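Local atomic coordinates of delta-aminolevulinic acid dehydratase (Toxoplasma gondii ME49, PDB entry 3OBK), a protein that catalyses the condensation of two molecules of 5-aminolevulinic acid to porphobilinogen, the pyrrole building block of tetrapyrrole biosynthesis. Residues M143-V148 against S228-G233; S183-G188 against Y239-S244; Y210-A215 against R251-D256; L264-G269 against L285-Y290. One frame throughout, in Å; residues are numbered along the deposited sequence.

Interaction 1 of 4, residues M143-V148 against S228-G233; sequences MGHDGV and SHMVGG. With PBG (3-[5-(aminomethyl)-4-(carboxymethyl)-1H-pyrrol-3-yl]propanoic acid), chain L.
M143 and G144 turn their backbones against the bend at S228–V231, both loops without regular structure. The tight part lies at G144, whose CA, with no side chain to hold the chains apart, comes 3.6 Å from S228 O. V231 N donates to M143 O (3.1 Å), the donor standing well above the carbonyl plane, and M230 CA adds a C-H...O contact to the same oxygen. A water bridges two carbonyls, donating to G144 O (2.8 Å) and S228 O (2.7 Å). M230 crosses H145 at about a right angle and lays CG over one face of the imidazole, toward the rim, 4.3 Å from the ring centroid in a CH-pi contact. Two hydrogen bonds hold that ring in rotation, ND1 with Y239 OH and NE2 with T234 OG1. The outer side is looser: V231 is exposed and meets M143 with CB 3.9 Å from M143 O, while H229 points away and its NE2 is hydrogen-bonded to D224. D146 OD2 accepts from N1 of porphobilinogen (3.0 Å), and its OD1 is salt-bridged to K236. This is consistent with an active-site lid (228-233) closing on a barrel loop (143-148), as in other porphobilinogen synthases.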
loop_
_atom_site.group_PDB
_atom_site.type_symbol
_atom_site.label_atom_id
_atom_site.label_comp_id
_atom_site.label_asym_id
_atom_site.label_seq_id
_atom_site.Cartn_x
_atom_site.Cartn_y
_atom_site.Cartn_z
ATOM N N MET A 143 22.557 32.558 26.378
ATOM C CA MET A 143 23.232 31.287 26.198
ATOM C C MET A 143 23.212 30.840 24.749
ATOM O O MET A 143 23.864 29.865 24.406
ATOM C CB MET A 143 22.557 30.230 27.048
ATOM C CG MET A 143 22.470 30.594 28.533
ATOM S SD MET A 143 24.006 30.288 29.362
ATOM C CE MET A 143 24.711 31.919 29.480
ATOM N N GLY A 144 22.485 31.554 23.896
ATOM C CA GLY A 144 22.320 31.132 22.512
ATOM C C GLY A 144 21.565 29.815 22.338
ATOM O O GLY A 144 21.794 29.091 21.384
ATOM N N HIS A 145 20.663 29.505 23.271
ATOM C CA HIS A 145 19.785 28.348 23.135
ATOM C C HIS A 145 18.312 28.731 22.953
ATOM O O HIS A 145 17.877 29.797 23.399
ATOM C CB HIS A 145 19.969 27.422 24.320
ATOM C CG HIS A 145 21.254 26.677 24.280
ATOM N ND1 HIS A 145 21.409 25.517 23.559
ATOM C CD2 HIS A 145 22.462 26.951 24.823
ATOM C CE1 HIS A 145 22.650 25.088 23.691
ATOM N NE2 HIS A 145 23.316 25.949 24.441
ATOM N N ASP A 146 17.568 27.850 22.281
ATOM C CA ASP A 146 16.155 28.071 21.974
ATOM C C ASP A 146 15.267 27.917 23.200
ATOM O O ASP A 146 14.104 28.260 23.158
ATOM C CB ASP A 146 15.659 27.098 20.906
ATOM C CG ASP A 146 16.414 27.206 19.583
ATOM O OD1 ASP A 146 17.617 27.518 19.570
ATOM O OD2 ASP A 146 15.806 26.906 18.548
ATOM N N GLY A 147 15.799 27.388 24.287
ATOM C CA GLY A 147 15.073 27.297 25.540
ATOM C C GLY A 147 15.867 27.785 26.745
ATOM O O GLY A 147 17.029 28.222 26.628
ATOM N N VAL A 148 15.227 27.715 27.903
ATOM C CA VAL A 148 15.864 28.092 29.156
ATOM C C VAL A 148 16.869 27.028 29.585
ATOM O O VAL A 148 16.567 25.856 29.558
ATOM C CB VAL A 148 14.843 28.288 30.260
ATOM C CG1 VAL A 148 15.553 28.657 31.546
ATOM C CG2 VAL A 148 13.852 29.373 29.870
ATOM N N SER A 228 24.080 35.096 17.939
ATOM C CA SER A 228 23.334 34.202 18.818
ATOM C C SER A 228 23.957 32.815 18.854
ATOM O O SER A 228 23.303 31.832 19.173
ATOM C CB SER A 228 21.850 34.175 18.405
ATOM O OG SER A 228 21.691 33.719 17.080
ATOM N N HIS A 229 25.248 32.765 18.553
ATOM C CA HIS A 229 26.023 31.561 18.720
ATOM C C HIS A 229 25.969 31.043 20.155
ATOM O O HIS A 229 26.006 31.817 21.105
ATOM C CB HIS A 229 27.457 31.818 18.300
ATOM C CG HIS A 229 27.631 31.915 16.821
ATOM N ND1 HIS A 229 27.645 30.804 16.004
ATOM C CD2 HIS A 229 27.783 32.989 16.009
ATOM C CE1 HIS A 229 27.809 31.190 14.752
ATOM N NE2 HIS A 229 27.899 32.508 14.728
ATOM N N MET A 230 25.879 29.725 20.279
ATOM C CA MET A 230 25.797 29.041 21.554
ATOM C C MET A 230 27.064 29.282 22.372
ATOM O O MET A 230 28.177 29.295 21.840
ATOM C CB MET A 230 25.628 27.529 21.352
ATOM C CG MET A 230 24.364 27.072 20.627
ATOM S SD MET A 230 24.487 26.919 18.806
ATOM C CE MET A 230 25.794 25.682 18.620
ATOM N N VAL A 231 26.881 29.444 23.675
ATOM C CA VAL A 231 27.979 29.720 24.583
ATOM C C VAL A 231 28.720 28.450 24.970
ATOM O O VAL A 231 28.114 27.370 25.023
ATOM C CB VAL A 231 27.447 30.411 25.857
ATOM C CG1 VAL A 231 28.375 30.210 27.045
ATOM C CG2 VAL A 231 27.231 31.897 25.573
ATOM N N GLY A 232 30.025 28.582 25.224
ATOM C CA GLY A 232 30.781 27.580 25.995
ATOM C C GLY A 232 31.060 26.279 25.269
ATOM O O GLY A 232 31.328 25.244 25.909
ATOM N N GLY A 233 31.016 26.316 23.936
ATOM C CA GLY A 233 31.164 25.093 23.140
ATOM C C GLY A 233 29.964 24.131 23.187
ATOM O O GLY A 233 30.088 22.976 22.758
HETATM C CHA PBG L . 16.226 29.881 15.896
HETATM C C1A PBG L . 16.409 29.866 14.414
HETATM C C2A PBG L . 17.544 29.450 13.725
HETATM C C3A PBG L . 17.253 29.608 12.382
HETATM C C4A PBG L . 15.937 30.024 12.293
HETATM N NA PBG L . 15.456 30.201 13.531
HETATM C C5A PBG L . 18.900 29.080 14.277
HETATM C C6A PBG L . 18.990 27.826 15.033
HETATM O O1A PBG L . 17.910 27.352 15.476
HETATM O O2A PBG L . 20.109 27.325 15.286
HETATM C C7A PBG L . 18.196 29.369 11.268
HETATM C C8A PBG L . 17.799 29.876 9.932
HETATM C C9A PBG L . 18.826 29.929 8.879
HETATM O O3A PBG L . 18.638 30.705 7.946
HETATM O O4A PBG L . 19.970 29.468 9.011
HETATM N N1 PBG L . 15.252 29.008 16.465
HETATM O O HOH W 1 21.785 29.663 18.654
#

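Interaction 2 of 4, residues S183-G188 against Y239-S244; sequences SDMMDG and YQMDPS. With PBG (3-[5-(aminomethyl)-4-(carboxymethyl)-1H-pyrrol-3-yl]propanoic acid), chain L.
The phenol ring of Y239 is approached from the loop at D184–M186, with no atom of that loop set squarely over a face. D184 O comes in obliquely, 3.3 Å from Y239 CD2, and M186 CE obliquely as well. M185 CB sits at the edge near the ring plane; at another part of the rim, in plane, lies the water that bridges the two segments. CB of the tyrosine touches M186 CE at 3.7 Å, and the hydroxyl that holds H145 also meets the D146 backbone N. M185 is bent at chi2 and chi3 and crosses M241 at about a right angle, CE against CG at 3.7 Å, so that the two methionines pack methyl against methylene. An Asx turn shapes the first loop: D184 OD2 accepts from M186 N (2.8 Å) from above the carboxylate plane, while OD1 is salt-bridged to R189. No direct hydrogen bond joins the two segments. The bridging water links them instead, donating to S183 O (2.6 Å) and accepting from Q240 NE2 (2.9 Å). On the outer side R24 of a second subunit packs on M186 and Y239. At the inner end S183 OG accepts from N1 of porphobilinogen and Q240 NE2 lies 3.1 Å from its O1A, placing this loop pair at the C-terminal mouth of a TIM barrel, where the product pocket lies.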
loop_
_atom_site.group_PDB
_atom_site.type_symbol
_atom_site.label_atom_id
_atom_site.label_comp_id
_atom_site.label_asym_id
_atom_site.label_seq_id
_atom_site.Cartn_x
_atom_site.Cartn_y
_atom_site.Cartn_z
ATOM N N SER A 183 10.347 27.412 16.201
ATOM C CA SER A 183 11.535 26.742 15.676
ATOM C C SER A 183 12.373 26.111 16.781
ATOM O O SER A 183 13.535 25.754 16.562
ATOM C CB SER A 183 12.386 27.746 14.930
ATOM O OG SER A 183 12.807 28.767 15.812
ATOM N N ASP A 184 11.749 25.913 17.938
ATOM C CA ASP A 184 12.437 25.581 19.186
ATOM C C ASP A 184 12.782 24.125 19.369
ATOM O O ASP A 184 13.743 23.821 20.058
ATOM C CB ASP A 184 11.525 25.952 20.351
ATOM C CG ASP A 184 10.125 25.401 20.172
ATOM O OD1 ASP A 184 9.409 25.923 19.288
ATOM O OD2 ASP A 184 9.767 24.434 20.887
ATOM N N MET A 185 11.949 23.242 18.814
ATOM C CA MET A 185 12.055 21.792 18.946
ATOM C C MET A 185 11.893 21.271 20.384
ATOM O O MET A 185 12.387 20.184 20.745
ATOM C CB MET A 185 13.320 21.283 18.265
ATOM C CG MET A 185 13.285 21.401 16.743
ATOM S SD MET A 185 12.035 20.381 15.908
ATOM C CE MET A 185 12.808 18.781 15.962
ATOM N N MET A 186 11.154 22.014 21.204
ATOM C CA MET A 186 10.724 21.490 22.493
ATOM C C MET A 186 9.629 20.513 22.210
ATOM O O MET A 186 8.932 20.638 21.219
ATOM C CB MET A 186 10.196 22.587 23.401
ATOM C CG MET A 186 11.252 23.624 23.784
ATOM S SD MET A 186 12.695 22.913 24.609
ATOM C CE MET A 186 13.947 22.716 23.320
ATOM N N ASP A 187 9.481 19.523 23.067
ATOM C CA ASP A 187 8.417 18.578 22.923
ATOM C C ASP A 187 7.105 19.208 23.310
ATOM O O ASP A 187 7.007 19.874 24.323
ATOM C CB ASP A 187 8.688 17.364 23.791
ATOM C CG ASP A 187 9.722 16.470 23.191
ATOM O OD1 ASP A 187 9.832 16.474 21.950
ATOM O OD2 ASP A 187 10.449 15.790 23.948
ATOM N N GLY A 188 6.092 19.007 22.483
ATOM C CA GLY A 188 4.737 19.406 22.855
ATOM C C GLY A 188 4.410 20.872 22.733
ATOM O O GLY A 188 3.319 21.271 23.079
ATOM N N TYR A 239 18.007 18.662 21.304
ATOM C CA TYR A 239 16.689 19.061 20.852
ATOM C C TYR A 239 16.479 19.132 19.333
ATOM O O TYR A 239 15.459 18.640 18.850
ATOM C CB TYR A 239 16.207 20.367 21.518
ATOM C CG TYR A 239 17.051 21.627 21.467
ATOM C CD1 TYR A 239 18.015 21.883 22.432
ATOM C CD2 TYR A 239 16.798 22.620 20.542
ATOM C CE1 TYR A 239 18.759 23.064 22.437
ATOM C CE2 TYR A 239 17.537 23.826 20.546
ATOM C CZ TYR A 239 18.516 24.034 21.509
ATOM O OH TYR A 239 19.246 25.215 21.543
ATOM N N GLN A 240 17.390 19.750 18.586
ATOM C CA GLN A 240 17.362 19.581 17.139
ATOM C C GLN A 240 17.710 18.120 16.802
ATOM O O GLN A 240 18.350 17.422 17.580
ATOM C CB GLN A 240 18.267 20.577 16.454
ATOM C CG GLN A 240 17.789 22.045 16.654
ATOM C CD GLN A 240 18.772 23.095 16.127
ATOM O OE1 GLN A 240 19.870 22.782 15.659
ATOM N NE2 GLN A 240 18.376 24.362 16.229
ATOM N N MET A 241 17.249 17.665 15.653
ATOM C CA MET A 241 17.342 16.257 15.252
ATOM C C MET A 241 18.687 15.846 14.660
ATOM O O MET A 241 19.379 16.623 14.006
ATOM C CB MET A 241 16.255 15.955 14.211
ATOM C CG MET A 241 14.852 15.946 14.799
ATOM S SD MET A 241 13.522 15.668 13.616
ATOM C CE MET A 241 14.250 14.311 12.708
ATOM N N ASP A 242 19.033 14.600 14.879
ATOM C CA ASP A 242 20.200 13.995 14.266
ATOM C C ASP A 242 19.971 13.898 12.770
ATOM O O ASP A 242 19.001 13.288 12.336
ATOM C CB ASP A 242 20.358 12.576 14.831
ATOM C CG ASP A 242 21.715 11.938 14.501
ATOM O OD1 ASP A 242 22.421 12.456 13.611
ATOM O OD2 ASP A 242 22.060 10.913 15.157
ATOM N N PRO A 243 20.857 14.479 11.968
ATOM C CA PRO A 243 20.788 14.298 10.532
ATOM C C PRO A 243 20.858 12.843 10.053
ATOM O O PRO A 243 20.585 12.593 8.910
ATOM C CB PRO A 243 22.018 15.036 10.025
ATOM C CG PRO A 243 22.413 15.961 11.076
ATOM C CD PRO A 243 21.986 15.336 12.359
ATOM N N SER A 244 21.232 11.899 10.903
ATOM C CA SER A 244 21.312 10.524 10.496
ATOM C C SER A 244 19.955 9.837 10.358
ATOM O O SER A 244 19.886 8.694 9.895
ATOM C CB SER A 244 22.114 9.737 11.518
ATOM O OG SER A 244 23.320 10.358 11.867
HETATM C CHA PBG L . 16.226 29.881 15.896
HETATM C C1A PBG L . 16.409 29.866 14.414
HETATM C C2A PBG L . 17.544 29.450 13.725
HETATM C C3A PBG L . 17.253 29.608 12.382
HETATM C C4A PBG L . 15.937 30.024 12.293
HETATM N NA PBG L . 15.456 30.201 13.531
HETATM C C5A PBG L . 18.900 29.080 14.277
HETATM C C6A PBG L . 18.990 27.826 15.033
HETATM O O1A PBG L . 17.910 27.352 15.476
HETATM O O2A PBG L . 20.109 27.325 15.286
HETATM C C7A PBG L . 18.196 29.369 11.268
HETATM C C8A PBG L . 17.799 29.876 9.932
HETATM C C9A PBG L . 18.826 29.929 8.879
HETATM O O3A PBG L . 18.638 30.705 7.946
HETATM O O4A PBG L . 19.970 29.468 9.011
HETATM N N1 PBG L . 15.252 29.008 16.465
HETATM O O HOH W 2 15.694 24.566 17.321
#

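Interaction 3 of 4, residues Y210-A215 against R251-D256; sequences YSCKYA and REAEAD. With MG (magnesium ion), chain I; PBG (3-[5-(aminomethyl)-4-(carboxymethyl)-1H-pyrrol-3-yl]propanoic acid), chain L.
S211, on a strand whose chain turns a corner at C212, faces one side of helix 251-256, with its CA 5.4 Å from that of A253. The serine OG donates to D256 OD2 (2.7 Å) on the anti lone pair of that oxygen. One turn back along the helix, E252 CB rests on S211 O at 3.3 Å, and C212 SG only grazes A253 CB. E252 bends sharply at CG (chi2 -85°) and brings its carboxylate to the magnesium ion, which OE1 binds at 1.9 Å. Five waters complete its six ligands, and one of them donates to D256 OD2 (2.6 Å), so the aspartate serves as a second-shell residue gripped from both the strand and the metal side. OE2 of E252 is salt-bridged to R27 of a second subunit. Beyond the corner, K213 NZ donates to O1A of porphobilinogen (2.8 Å). One protein carboxylate with five waters at a subunit boundary resembles the allosteric magnesium site of other porphobilinogen synthases.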
loop_
_atom_site.group_PDB
_atom_site.type_symbol
_atom_site.label_atom_id
_atom_site.label_comp_id
_atom_site.label_asym_id
_atom_site.label_seq_id
_atom_site.Cartn_x
_atom_site.Cartn_y
_atom_site.Cartn_z
ATOM N N TYR A 210 7.775 23.941 12.880
ATOM C CA TYR A 210 9.025 23.327 12.432
ATOM C C TYR A 210 9.025 21.921 13.011
ATOM O O TYR A 210 9.384 21.759 14.148
ATOM C CB TYR A 210 10.224 24.091 12.944
ATOM C CG TYR A 210 10.514 25.408 12.296
ATOM C CD1 TYR A 210 9.785 26.522 12.598
ATOM C CD2 TYR A 210 11.586 25.554 11.439
ATOM C CE1 TYR A 210 10.087 27.772 12.020
ATOM C CE2 TYR A 210 11.896 26.782 10.854
ATOM C CZ TYR A 210 11.144 27.896 11.145
ATOM O OH TYR A 210 11.471 29.131 10.570
ATOM N N SER A 211 8.574 20.920 12.247
ATOM C CA SER A 211 8.498 19.536 12.754
ATOM C C SER A 211 9.802 18.824 12.662
ATOM O O SER A 211 10.205 18.188 13.619
ATOM C CB SER A 211 7.517 18.682 11.967
ATOM O OG SER A 211 6.280 19.297 11.949
ATOM N N CYS A 212 10.424 18.902 11.492
ATOM C CA CYS A 212 11.651 18.184 11.216
ATOM C C CYS A 212 12.782 19.189 10.995
ATOM O O CYS A 212 13.106 19.548 9.878
ATOM C CB CYS A 212 11.447 17.279 9.996
ATOM S SG CYS A 212 9.856 16.393 10.038
ATOM N N LYS A 213 13.326 19.682 12.098
ATOM C CA LYS A 213 14.397 20.663 12.094
ATOM C C LYS A 213 15.631 19.967 12.635
ATOM O O LYS A 213 15.611 19.466 13.752
ATOM C CB LYS A 213 14.060 21.848 12.975
ATOM C CG LYS A 213 15.232 22.767 13.147
ATOM C CD LYS A 213 14.820 24.055 13.812
ATOM C CE LYS A 213 15.962 25.016 13.837
ATOM N NZ LYS A 213 15.530 26.293 14.346
ATOM N N TYR A 214 16.695 19.937 11.840
ATOM C CA TYR A 214 17.845 19.114 12.166
ATOM C C TYR A 214 18.951 19.892 12.885
ATOM O O TYR A 214 19.080 21.090 12.727
ATOM C CB TYR A 214 18.346 18.425 10.897
ATOM C CG TYR A 214 17.413 17.311 10.455
ATOM C CD1 TYR A 214 16.270 17.569 9.720
ATOM C CD2 TYR A 214 17.656 15.999 10.827
ATOM C CE1 TYR A 214 15.396 16.528 9.337
ATOM C CE2 TYR A 214 16.816 14.968 10.449
ATOM C CZ TYR A 214 15.684 15.240 9.710
ATOM O OH TYR A 214 14.873 14.201 9.360
ATOM N N ALA A 215 19.713 19.197 13.719
ATOM C CA ALA A 215 20.860 19.786 14.427
ATOM C C ALA A 215 21.960 20.072 13.443
ATOM O O ALA A 215 22.975 19.425 13.439
ATOM C CB ALA A 215 21.359 18.836 15.545
ATOM N N ARG A 251 7.692 10.567 13.171
ATOM C CA ARG A 251 7.236 10.699 14.525
ATOM C C ARG A 251 6.916 12.189 14.793
ATOM O O ARG A 251 5.850 12.528 15.276
ATOM C CB ARG A 251 8.311 10.176 15.468
ATOM C CG ARG A 251 7.803 9.727 16.787
ATOM C CD ARG A 251 8.934 9.371 17.762
ATOM N NE ARG A 251 8.401 9.403 19.118
ATOM C CZ ARG A 251 9.117 9.300 20.229
ATOM N NH1 ARG A 251 10.419 9.131 20.157
ATOM N NH2 ARG A 251 8.506 9.346 21.421
ATOM N N GLU A 252 7.819 13.082 14.414
ATOM C CA GLU A 252 7.598 14.495 14.697
ATOM C C GLU A 252 6.434 15.059 13.884
ATOM O O GLU A 252 5.585 15.793 14.418
ATOM C CB GLU A 252 8.883 15.292 14.478
ATOM C CG GLU A 252 9.999 14.970 15.541
ATOM C CD GLU A 252 9.863 15.785 16.834
ATOM O OE1 GLU A 252 9.080 16.760 16.869
ATOM O OE2 GLU A 252 10.553 15.473 17.830
ATOM N N ALA A 253 6.378 14.718 12.596
ATOM C CA ALA A 253 5.382 15.301 11.729
ATOM C C ALA A 253 3.987 14.844 12.173
ATOM O O ALA A 253 3.101 15.653 12.336
ATOM C CB ALA A 253 5.674 14.970 10.282
ATOM N N GLU A 254 3.798 13.561 12.438
ATOM C CA GLU A 254 2.467 13.060 12.845
ATOM C C GLU A 254 1.995 13.749 14.130
ATOM O O GLU A 254 0.818 14.085 14.272
ATOM C CB GLU A 254 2.447 11.528 13.015
ATOM N N ALA A 255 2.905 13.968 15.067
ATOM C CA ALA A 255 2.534 14.603 16.326
ATOM C C ALA A 255 2.162 16.098 16.183
ATOM O O ALA A 255 1.292 16.576 16.884
ATOM C CB ALA A 255 3.661 14.410 17.368
ATOM N N ASP A 256 2.821 16.839 15.295
ATOM C CA ASP A 256 2.490 18.238 15.147
ATOM C C ASP A 256 1.180 18.377 14.430
ATOM O O ASP A 256 0.419 19.288 14.727
ATOM C CB ASP A 256 3.582 19.008 14.411
ATOM C CG ASP A 256 4.863 19.166 15.237
ATOM O OD1 ASP A 256 4.881 19.095 16.513
ATOM O OD2 ASP A 256 5.861 19.382 14.566
HETATM MG MG MG I . 8.100 17.834 18.060
HETATM C CHA PBG L . 16.226 29.881 15.896
HETATM C C1A PBG L . 16.409 29.866 14.414
HETATM C C2A PBG L . 17.544 29.450 13.725
HETATM C C3A PBG L . 17.253 29.608 12.382
HETATM C C4A PBG L . 15.937 30.024 12.293
HETATM N NA PBG L . 15.456 30.201 13.531
HETATM C C5A PBG L . 18.900 29.080 14.277
HETATM C C6A PBG L . 18.990 27.826 15.033
HETATM O O1A PBG L . 17.910 27.352 15.476
HETATM O O2A PBG L . 20.109 27.325 15.286
HETATM C C7A PBG L . 18.196 29.369 11.268
HETATM C C8A PBG L . 17.799 29.876 9.932
HETATM C C9A PBG L . 18.826 29.929 8.879
HETATM O O3A PBG L . 18.638 30.705 7.946
HETATM O O4A PBG L . 19.970 29.468 9.011
HETATM N N1 PBG L . 15.252 29.008 16.465
HETATM O O HOH W 3 8.008 19.120 16.066
HETATM O O HOH W 4 9.931 18.802 18.283
HETATM O O HOH W 5 8.986 16.706 19.720
HETATM O O HOH W 6 6.087 17.334 17.463
HETATM O O HOH W 7 7.518 19.271 19.348
#

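Interaction 4 of 4, residues L264-G269 against L285-Y290; sequences LMVKPG and LPMVAY. With PBG (3-[5-(aminomethyl)-4-(carboxymethyl)-1H-pyrrol-3-yl]propanoic acid), chain L.
Strands 264-267 and 287-290 run parallel, their axes 4.6 Å apart at closest and 26° out of line, joined by four backbone hydrogen bonds: L264 N to P286 O, V288 N to L264 O, V266 N to V288 O and Y290 N to V266 O. On the face carrying L264, V266, M287 and A289, the M287 methyl curls back to lie 4.0 Å from V266 CG2, and helix 273-282 packs on M287 and A289. L264 CG meets L285 CD1 at 3.7 Å near the strand start. On the other face M265 sets CG anti to its backbone N (chi1 168°), then bends twice, bringing CE to V288 CG1 (3.6 Å). Its SD stands at the edge of the Y290 ring, 5.4 Å from the centroid, a Met-aromatic contact. K267 and Y290 run side by side in the same direction, K267 CG against Y290 CB at 3.8 Å, just before the cis peptide bond that leads into P268. K267 stays extended to NZ, which lies 3.1 Å from C4A of porphobilinogen. Y290 CE1 comes 3.5 Å from the propionate O3A, and its hydroxyl is hydrogen-bonded to Y332. The chemistry thus changes along the two strands of this beta-alpha-beta unit, from mainly apolar side-chain packing at their starts to K267 NZ and the Y290 ring carbons beside the product at their ends.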
loop_
_atom_site.group_PDB
_atom_site.type_symbol
_atom_site.label_atom_id
_atom_site.label_comp_id
_atom_site.label_asym_id
_atom_site.label_seq_id
_atom_site.Cartn_x
_atom_site.Cartn_y
_atom_site.Cartn_z
ATOM N N LEU A 264 3.636 22.353 8.140
ATOM C CA LEU A 264 4.843 21.709 8.611
ATOM C C LEU A 264 6.056 22.129 7.797
ATOM O O LEU A 264 6.018 22.163 6.567
ATOM C CB LEU A 264 4.682 20.221 8.542
ATOM C CG LEU A 264 3.468 19.686 9.308
ATOM C CD1 LEU A 264 3.312 18.189 9.003
ATOM C CD2 LEU A 264 3.528 19.970 10.810
ATOM N N MET A 265 7.117 22.482 8.511
ATOM C CA MET A 265 8.358 22.973 7.955
ATOM C C MET A 265 9.446 21.924 8.127
ATOM O O MET A 265 9.564 21.307 9.201
ATOM C CB MET A 265 8.748 24.239 8.695
ATOM C CG MET A 265 10.182 24.776 8.451
ATOM S SD MET A 265 10.376 25.819 7.004
ATOM C CE MET A 265 9.481 27.300 7.488
ATOM N N VAL A 266 10.213 21.684 7.069
ATOM C CA VAL A 266 11.436 20.882 7.156
ATOM C C VAL A 266 12.578 21.824 6.928
ATOM O O VAL A 266 12.539 22.635 5.995
ATOM C CB VAL A 266 11.530 19.804 6.063
ATOM C CG1 VAL A 266 12.939 19.083 6.105
ATOM C CG2 VAL A 266 10.377 18.837 6.191
ATOM N N LYS A 267 13.604 21.692 7.755
ATOM C CA LYS A 267 14.719 22.596 7.741
ATOM C C LYS A 267 15.889 21.870 8.281
ATOM O O LYS A 267 15.752 21.177 9.285
ATOM C CB LYS A 267 14.410 23.727 8.672
ATOM C CG LYS A 267 15.501 24.772 8.904
ATOM C CD LYS A 267 14.863 25.769 9.824
ATOM C CE LYS A 267 15.780 26.638 10.606
ATOM N NZ LYS A 267 14.977 27.173 11.774
ATOM N N PRO A 268 17.059 22.023 7.650
ATOM C CA PRO A 268 17.372 22.793 6.440
ATOM C C PRO A 268 16.748 22.276 5.148
ATOM O O PRO A 268 15.849 21.468 5.186
ATOM C CB PRO A 268 18.904 22.740 6.377
ATOM C CG PRO A 268 19.326 22.456 7.800
ATOM C CD PRO A 268 18.270 21.590 8.356
ATOM N N GLY A 269 17.232 22.767 4.011
ATOM C CA GLY A 269 16.505 22.659 2.747
ATOM C C GLY A 269 16.975 21.572 1.810
ATOM O O GLY A 269 16.565 20.429 1.932
ATOM N N LEU A 285 -1.137 18.183 5.612
ATOM C CA LEU A 285 -0.931 19.607 5.849
ATOM C C LEU A 285 -0.021 20.214 4.818
ATOM O O LEU A 285 0.825 19.547 4.266
ATOM C CB LEU A 285 -0.309 19.844 7.223
ATOM C CG LEU A 285 -1.121 19.398 8.456
ATOM C CD1 LEU A 285 -0.261 19.540 9.665
ATOM C CD2 LEU A 285 -2.374 20.204 8.606
ATOM N N PRO A 286 -0.167 21.509 4.556
ATOM C CA PRO A 286 0.834 22.098 3.656
ATOM C C PRO A 286 2.273 22.034 4.180
ATOM O O PRO A 286 2.523 22.101 5.391
ATOM C CB PRO A 286 0.376 23.548 3.503
ATOM C CG PRO A 286 -1.063 23.514 3.795
ATOM C CD PRO A 286 -1.350 22.367 4.719
ATOM N N MET A 287 3.201 21.893 3.241
ATOM C CA MET A 287 4.608 21.745 3.538
ATOM C C MET A 287 5.374 22.999 3.188
ATOM O O MET A 287 5.110 23.634 2.189
ATOM C CB MET A 287 5.206 20.580 2.745
ATOM C CG MET A 287 4.707 19.170 3.086
ATOM S SD MET A 287 4.712 18.745 4.833
ATOM C CE MET A 287 6.446 18.754 5.255
ATOM N N VAL A 288 6.335 23.331 4.036
ATOM C CA VAL A 288 7.237 24.439 3.818
ATOM C C VAL A 288 8.625 23.918 4.010
ATOM O O VAL A 288 8.855 23.038 4.819
ATOM C CB VAL A 288 6.956 25.628 4.812
ATOM C CG1 VAL A 288 7.653 26.864 4.372
ATOM C CG2 VAL A 288 5.465 25.904 4.907
ATOM N N ALA A 289 9.552 24.435 3.225
ATOM C CA ALA A 289 10.970 24.091 3.341
ATOM C C ALA A 289 11.768 25.386 3.557
ATOM O O ALA A 289 11.349 26.436 3.115
ATOM C CB ALA A 289 11.415 23.365 2.117
ATOM N N TYR A 290 12.893 25.313 4.262
ATOM C CA TYR A 290 13.714 26.486 4.532
ATOM C C TYR A 290 15.078 26.310 3.866
ATOM O O TYR A 290 15.858 25.427 4.232
ATOM C CB TYR A 290 13.898 26.666 6.025
ATOM C CG TYR A 290 14.164 28.082 6.486
ATOM C CD1 TYR A 290 15.214 28.841 5.982
ATOM C CD2 TYR A 290 13.383 28.651 7.481
ATOM C CE1 TYR A 290 15.462 30.160 6.462
ATOM C CE2 TYR A 290 13.606 29.946 7.944
ATOM C CZ TYR A 290 14.636 30.691 7.445
ATOM O OH TYR A 290 14.802 31.959 7.963
HETATM C CHA PBG L . 16.226 29.881 15.896
HETATM C C1A PBG L . 16.409 29.866 14.414
HETATM C C2A PBG L . 17.544 29.450 13.725
HETATM C C3A PBG L . 17.253 29.608 12.382
HETATM C C4A PBG L . 15.937 30.024 12.293
HETATM N NA PBG L . 15.456 30.201 13.531
HETATM C C5A PBG L . 18.900 29.080 14.277
HETATM C C6A PBG L . 18.990 27.826 15.033
HETATM O O1A PBG L . 17.910 27.352 15.476
HETATM O O2A PBG L . 20.109 27.325 15.286
HETATM C C7A PBG L . 18.196 29.369 11.268
HETATM C C8A PBG L . 17.799 29.876 9.932
HETATM C C9A PBG L . 18.826 29.929 8.879
HETATM O O3A PBG L . 18.638 30.705 7.946
HETATM O O4A PBG L . 19.970 29.468 9.011
HETATM N N1 PBG L . 15.252 29.008 16.465
#

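In the fold
All four contacts reach one porphobilinogen molecule at the barrel mouth. Interactions 2 and 3 lie nearest each other, centres about 7 Å apart, with M241 O 2.6 Å from A215 N and S183 O 3.0 Å from K213 NZ in probable hydrogen bonds. Interaction 3 passes to interaction 4 through adjacent strands 206-213 and 263-267; there K213 NZ and K267 NZ stand 2.8 Å apart beside the ligand, consistent with the lysine pair of this enzyme family. Interaction 1, probably the lid side, lies about 24 Å from interaction 4 between centres, but Y239 OH, 3.2 Å from D146 N, probably hydrogen-bonds it to interaction 2. Interactions 2 and 3 both also meet the second subunit.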